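Local coordinates for calcium homeostasis modulator protein 5 (Homo sapiens, PDB 7D60) that assembles into undecameric, cone-shaped large-pore channels of the membrane, whose ion conductance is likely regulated by membrane lipids, at the interface of chains A and B. Sequence-based numbering; all coordinates share one arbitrary frame. Chains: chain A/B, Calcium homeostasis modulator protein 5.

Contact 1: the interface of chains A and B. Residues chain A 173, 177, 180-181; chain B 42, 46, 50, 54.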
ATOM      1  N   LEU A 173      13.314  42.954 -26.541  1.00 47.32           N
ATOM      2  CA  LEU A 173      13.253  43.309 -25.133  1.00 47.32           C
ATOM      3  C   LEU A 173      12.655  44.685 -24.918  1.00 47.32           C
ATOM      4  O   LEU A 173      12.127  44.960 -23.839  1.00 47.32           O
ATOM      5  CB  LEU A 173      14.649  43.266 -24.511  1.00 47.32           C
ATOM      6  CG  LEU A 173      15.213  41.903 -24.119  1.00 47.32           C
ATOM      7  CD1 LEU A 173      16.466  42.082 -23.295  1.00 47.32           C
ATOM      8  CD2 LEU A 173      14.194  41.080 -23.365  1.00 47.32           C
ATOM      9  N   ALA A 177       8.860  44.949 -22.863  1.00 34.13           N
ATOM     10  CA  ALA A 177       8.805  45.783 -21.675  1.00 34.13           C
ATOM     11  C   ALA A 177       7.825  46.935 -21.798  1.00 34.13           C
ATOM     12  O   ALA A 177       7.381  47.456 -20.775  1.00 34.13           O
ATOM     13  CB  ALA A 177      10.193  46.343 -21.353  1.00 34.13           C
ATOM     14  N   GLN A 180       4.435  45.279 -20.657  1.00 29.16           N
ATOM     15  CA  GLN A 180       4.299  45.008 -19.237  1.00 29.16           C
ATOM     16  C   GLN A 180       4.085  46.276 -18.425  1.00 29.16           C
ATOM     17  O   GLN A 180       3.583  46.199 -17.306  1.00 29.16           O
ATOM     18  CB  GLN A 180       5.522  44.254 -18.736  1.00 29.16           C
ATOM     19  CG  GLN A 180       5.566  42.836 -19.221  1.00 29.16           C
ATOM     20  CD  GLN A 180       6.739  42.076 -18.681  1.00 29.16           C
ATOM     21  OE1 GLN A 180       7.830  42.614 -18.554  1.00 29.16           O
ATOM     22  NE2 GLN A 180       6.524  40.816 -18.355  1.00 29.16           N
ATOM     23  N   ILE A 181       4.449  47.437 -18.964  1.00 26.73           N
ATOM     24  CA  ILE A 181       4.134  48.693 -18.299  1.00 26.73           C
ATOM     25  C   ILE A 181       2.662  49.033 -18.494  1.00 26.73           C
ATOM     26  O   ILE A 181       1.989  49.492 -17.565  1.00 26.73           O
ATOM     27  CB  ILE A 181       5.075  49.799 -18.812  1.00 26.73           C
ATOM     28  CG1 ILE A 181       6.484  49.574 -18.272  1.00 26.73           C
ATOM     29  CG2 ILE A 181       4.604  51.179 -18.419  1.00 26.73           C
ATOM     30  CD1 ILE A 181       7.524  50.423 -18.935  1.00 26.73           C
TER
ATOM     31  N   PRO B  42      15.288  45.357 -19.633  1.00 45.71           N
ATOM     32  CA  PRO B  42      15.846  45.806 -20.905  1.00 45.71           C
ATOM     33  C   PRO B  42      17.148  46.554 -20.638  1.00 45.71           C
ATOM     34  O   PRO B  42      17.602  46.696 -19.509  1.00 45.71           O
ATOM     35  CB  PRO B  42      14.761  46.728 -21.451  1.00 45.71           C
ATOM     36  CG  PRO B  42      14.153  47.306 -20.251  1.00 45.71           C
ATOM     37  CD  PRO B  42      14.232  46.266 -19.166  1.00 45.71           C
ATOM     38  N   GLU B  46      14.556  53.174 -21.043  1.00 46.92           N
ATOM     39  CA  GLU B  46      13.377  52.899 -20.235  1.00 46.92           C
ATOM     40  C   GLU B  46      13.683  51.963 -19.074  1.00 46.92           C
ATOM     41  O   GLU B  46      12.828  51.169 -18.680  1.00 46.92           O
ATOM     42  CB  GLU B  46      12.265  52.314 -21.102  1.00 46.92           C
ATOM     43  CG  GLU B  46      12.721  51.180 -22.008  1.00 46.92           C
ATOM     44  CD  GLU B  46      11.591  50.589 -22.837  1.00 46.92           C
ATOM     45  OE1 GLU B  46      11.426  50.998 -24.005  1.00 46.92           O
ATOM     46  OE2 GLU B  46      10.873  49.708 -22.319  1.00 46.92           O
ATOM     47  N   TYR B  50      10.754  51.012 -15.955  1.00 29.47           N
ATOM     48  CA  TYR B  50      10.400  49.599 -15.923  1.00 29.47           C
ATOM     49  C   TYR B  50      10.625  48.980 -14.549  1.00 29.47           C
ATOM     50  O   TYR B  50       9.803  48.185 -14.086  1.00 29.47           O
ATOM     51  CB  TYR B  50      11.198  48.845 -16.979  1.00 29.47           C
ATOM     52  CG  TYR B  50      10.901  47.376 -17.054  1.00 29.47           C
ATOM     53  CD1 TYR B  50      11.804  46.447 -16.582  1.00 29.47           C
ATOM     54  CD2 TYR B  50       9.723  46.916 -17.607  1.00 29.47           C
ATOM     55  CE1 TYR B  50      11.545  45.108 -16.663  1.00 29.47           C
ATOM     56  CE2 TYR B  50       9.452  45.573 -17.684  1.00 29.47           C
ATOM     57  CZ  TYR B  50      10.367  44.676 -17.207  1.00 29.47           C
ATOM     58  OH  TYR B  50      10.108  43.334 -17.279  1.00 29.47           O
ATOM     59  N   PHE B  54       7.507  47.767 -11.322  1.00 28.41           N
ATOM     60  CA  PHE B  54       7.439  46.468 -10.663  1.00 28.41           C
ATOM     61  C   PHE B  54       7.640  46.551  -9.155  1.00 28.41           C
ATOM     62  O   PHE B  54       7.379  45.569  -8.459  1.00 28.41           O
ATOM     63  CB  PHE B  54       8.484  45.526 -11.250  1.00 28.41           C
ATOM     64  CG  PHE B  54       7.978  44.667 -12.364  1.00 28.41           C
ATOM     65  CD1 PHE B  54       7.864  45.169 -13.647  1.00 28.41           C
ATOM     66  CD2 PHE B  54       7.645  43.348 -12.132  1.00 28.41           C
ATOM     67  CE1 PHE B  54       7.414  44.376 -14.669  1.00 28.41           C
ATOM     68  CE2 PHE B  54       7.196  42.551 -13.151  1.00 28.41           C
ATOM     69  CZ  PHE B  54       7.081  43.065 -14.421  1.00 28.41           C
TER
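B:Tyr50 reaches from one subunit to the next and ties its phenol to the amide of A:Gln180, a worked example of how neighbouring protomers of a ring-shaped channel can be joined between transmembrane helices. The tyrosine stands near the start of helix 47-68 (S2), and its partner belongs to the long helix 168-203 that contains S4.

From CB the B:Tyr50 side chain leads directly to the neighbour: CG is anti to the backbone N (chi1 -179°), the setting in which the ring reaches across to A:Ala177 and A:Gln180. One flank of the ring does the packing. CD2 lies 3.8 Å from the A:Ala177 methyl CB, and CE2 keeps to the same methyl while also approaching the amide oxygen of A:Gln180. At the tip, the hydroxyl OH donates a hydrogen bond of 2.7 Å to A:Gln180 OE1. The amide oxygen sits at the ring edge, in the plane of the ring, and the C=O...donor angle of 156° makes the approach nearly head-on, with the hydroxyl tilted slightly from the carbonyl plane. The amide and ring planes are themselves 18° apart, nearly coplanar, and the bond probably fixes which end of the amide faces the phenol.

Around this bond, further residues of both chains make the outer contacts. A:Ile181 CG1 flanks the ring 4.2 Å from B:Tyr50 CD2, and B:Phe54, a turn further along S2, brings its CZ to 4.2 Å from A:Gln180 OE1. Towards the extracellular end, B:Pro42 packs its CB 4.0 Å from the backbone carbonyl O of A:Leu173. The small A:Ala177 is shared, for its CB also meets the carboxylate oxygen OE2 of B:Glu46 at 3.6 Å.

Contact 2: the interface of chains A and B. Residues chain A 225-226, 229, 281; chain B 238-239, 242, 246.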
ATOM      1  N   GLN A 225     -37.411  30.145   0.459  1.00 35.74           N
ATOM      2  CA  GLN A 225     -38.786  29.822   0.800  1.00 35.74           C
ATOM      3  C   GLN A 225     -39.699  29.864  -0.410  1.00 35.74           C
ATOM      4  O   GLN A 225     -40.753  29.226  -0.397  1.00 35.74           O
ATOM      5  CB  GLN A 225     -39.296  30.783   1.866  1.00 35.74           C
ATOM      6  CG  GLN A 225     -38.653  30.607   3.219  1.00 35.74           C
ATOM      7  CD  GLN A 225     -39.231  29.451   3.981  1.00 35.74           C
ATOM      8  OE1 GLN A 225     -38.599  28.406   4.125  1.00 35.74           O
ATOM      9  NE2 GLN A 225     -40.443  29.626   4.473  1.00 35.74           N
ATOM     10  N   LEU A 226     -39.318  30.599  -1.451  1.00 33.17           N
ATOM     11  CA  LEU A 226     -40.099  30.636  -2.678  1.00 33.17           C
ATOM     12  C   LEU A 226     -39.882  29.391  -3.520  1.00 33.17           C
ATOM     13  O   LEU A 226     -40.782  28.991  -4.258  1.00 33.17           O
ATOM     14  CB  LEU A 226     -39.740  31.883  -3.477  1.00 33.17           C
ATOM     15  CG  LEU A 226     -40.664  32.393  -4.568  1.00 33.17           C
ATOM     16  CD1 LEU A 226     -42.066  32.519  -4.046  1.00 33.17           C
ATOM     17  CD2 LEU A 226     -40.164  33.735  -5.012  1.00 33.17           C
ATOM     18  N   THR A 229     -42.192  26.746  -1.882  1.00 32.36           N
ATOM     19  CA  THR A 229     -43.618  26.943  -2.097  1.00 32.36           C
ATOM     20  C   THR A 229     -44.010  26.590  -3.523  1.00 32.36           C
ATOM     21  O   THR A 229     -45.086  26.030  -3.752  1.00 32.36           O
ATOM     22  CB  THR A 229     -43.992  28.386  -1.769  1.00 32.36           C
ATOM     23  OG1 THR A 229     -43.530  28.695  -0.454  1.00 32.36           O
ATOM     24  CG2 THR A 229     -45.488  28.589  -1.805  1.00 32.36           C
ATOM     25  N   LEU A 281     -42.500  41.862  -3.045  1.00 34.27           N
ATOM     26  CA  LEU A 281     -43.523  40.951  -2.563  1.00 34.27           C
ATOM     27  C   LEU A 281     -43.990  41.324  -1.165  1.00 34.27           C
ATOM     28  O   LEU A 281     -45.147  41.085  -0.821  1.00 34.27           O
ATOM     29  CB  LEU A 281     -42.991  39.522  -2.577  1.00 34.27           C
ATOM     30  CG  LEU A 281     -43.991  38.390  -2.402  1.00 34.27           C
ATOM     31  CD1 LEU A 281     -45.102  38.534  -3.399  1.00 34.27           C
ATOM     32  CD2 LEU A 281     -43.291  37.077  -2.594  1.00 34.27           C
TER
ATOM     33  N   SER B 238     -40.635  35.960   5.954  1.00 34.35           N
ATOM     34  CA  SER B 238     -40.825  35.365   4.639  1.00 34.35           C
ATOM     35  C   SER B 238     -41.915  34.304   4.647  1.00 34.35           C
ATOM     36  O   SER B 238     -42.549  34.072   3.616  1.00 34.35           O
ATOM     37  CB  SER B 238     -39.512  34.777   4.133  1.00 34.35           C
ATOM     38  OG  SER B 238     -39.277  33.506   4.694  1.00 34.35           O
ATOM     39  N   GLU B 239     -42.150  33.653   5.787  1.00 37.47           N
ATOM     40  CA  GLU B 239     -43.276  32.731   5.898  1.00 37.47           C
ATOM     41  C   GLU B 239     -44.601  33.475   5.900  1.00 37.47           C
ATOM     42  O   GLU B 239     -45.605  32.962   5.399  1.00 37.47           O
ATOM     43  CB  GLU B 239     -43.155  31.898   7.168  1.00 37.47           C
ATOM     44  CG  GLU B 239     -42.388  30.614   7.006  1.00 37.47           C
ATOM     45  CD  GLU B 239     -41.860  30.087   8.323  1.00 37.47           C
ATOM     46  OE1 GLU B 239     -42.404  30.474   9.378  1.00 37.47           O
ATOM     47  OE2 GLU B 239     -40.899  29.291   8.305  1.00 37.47           O
ATOM     48  N   LEU B 242     -45.489  34.861   2.151  1.00 35.37           N
ATOM     49  CA  LEU B 242     -45.799  33.878   1.127  1.00 35.37           C
ATOM     50  C   LEU B 242     -47.159  33.230   1.316  1.00 35.37           C
ATOM     51  O   LEU B 242     -47.790  32.841   0.329  1.00 35.37           O
ATOM     52  CB  LEU B 242     -44.723  32.798   1.095  1.00 35.37           C
ATOM     53  CG  LEU B 242     -43.419  33.275   0.475  1.00 35.37           C
ATOM     54  CD1 LEU B 242     -42.405  32.180   0.504  1.00 35.37           C
ATOM     55  CD2 LEU B 242     -43.674  33.721  -0.931  1.00 35.37           C
ATOM     56  N   PHE B 246     -50.323  33.562  -1.888  1.00 37.70           N
ATOM     57  CA  PHE B 246     -50.952  32.463  -2.604  1.00 37.70           C
ATOM     58  C   PHE B 246     -52.397  32.254  -2.190  1.00 37.70           C
ATOM     59  O   PHE B 246     -53.226  31.876  -3.024  1.00 37.70           O
ATOM     60  CB  PHE B 246     -50.159  31.184  -2.382  1.00 37.70           C
ATOM     61  CG  PHE B 246     -48.995  31.045  -3.294  1.00 37.70           C
ATOM     62  CD1 PHE B 246     -49.145  30.456  -4.537  1.00 37.70           C
ATOM     63  CD2 PHE B 246     -47.753  31.519  -2.922  1.00 37.70           C
ATOM     64  CE1 PHE B 246     -48.078  30.331  -5.386  1.00 37.70           C
ATOM     65  CE2 PHE B 246     -46.679  31.401  -3.770  1.00 37.70           C
ATOM     66  CZ  PHE B 246     -46.844  30.804  -5.003  1.00 37.70           C
TER
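Helix-to-helix packing between cytoplasmic segments of adjacent CALHM subunits forms this contact: helix 209-246 of chain A meets the later part of the same helix in chain B, and the C-terminal helix 280-287 of chain A joins from the side. B:Leu242 is inserted between them and divides its two methyls. CD1 rests against the A:Gln225 backbone, 3.5 Å from the carbonyl O, and also touches CB of that residue. CD2 turns to the leucines, 3.7 Å from A:Leu226 CD1 and 3.8 Å from A:Leu281 CD2, both side chains crossing it at about a right angle.

One turn on, A:Thr229 splits its branches between two tasks. Its hydroxyl OG1 points back along its own helix and donates a hydrogen bond of 2.8 Å to A:Gln225 O. With chi1 at -53° the methyl CG2 is anti to the backbone N and faces the other subunit, where it meets B:Phe246 CE2 at 3.6 Å, the two side chains coming from opposite directions.

At the opposite end of the patch A:Gln225 bends at chi2 (-79°), which brings its amide towards B:Ser238 and B:Glu239. CG lies 3.3 Å from the B:Ser238 hydroxyl OG, while NE2 passes 3.3 Å from the aliphatic CG of B:Glu239. The amide and carboxylate planes are 55° apart, and B:Glu239 OE2 remains 3.9 Å from NE2.

The C-alpha centres of contact 1 and contact 2 lie about 58 Å apart, so the same pair of subunits is joined at two widely separated levels. Contact 1 belongs to the transmembrane part, towards its extracellular end, and contact 2 to the cytoplasmic helices. They share no residue, but helix 168-203 of chain A is followed in sequence by helix 209-246, which supplies most of contact 2. Neither joins like to like by an exact two-fold, as expected where each protomer offers different surfaces to its two neighbours. Repeated around the undecamer, such pairings would brace the cone at both levels.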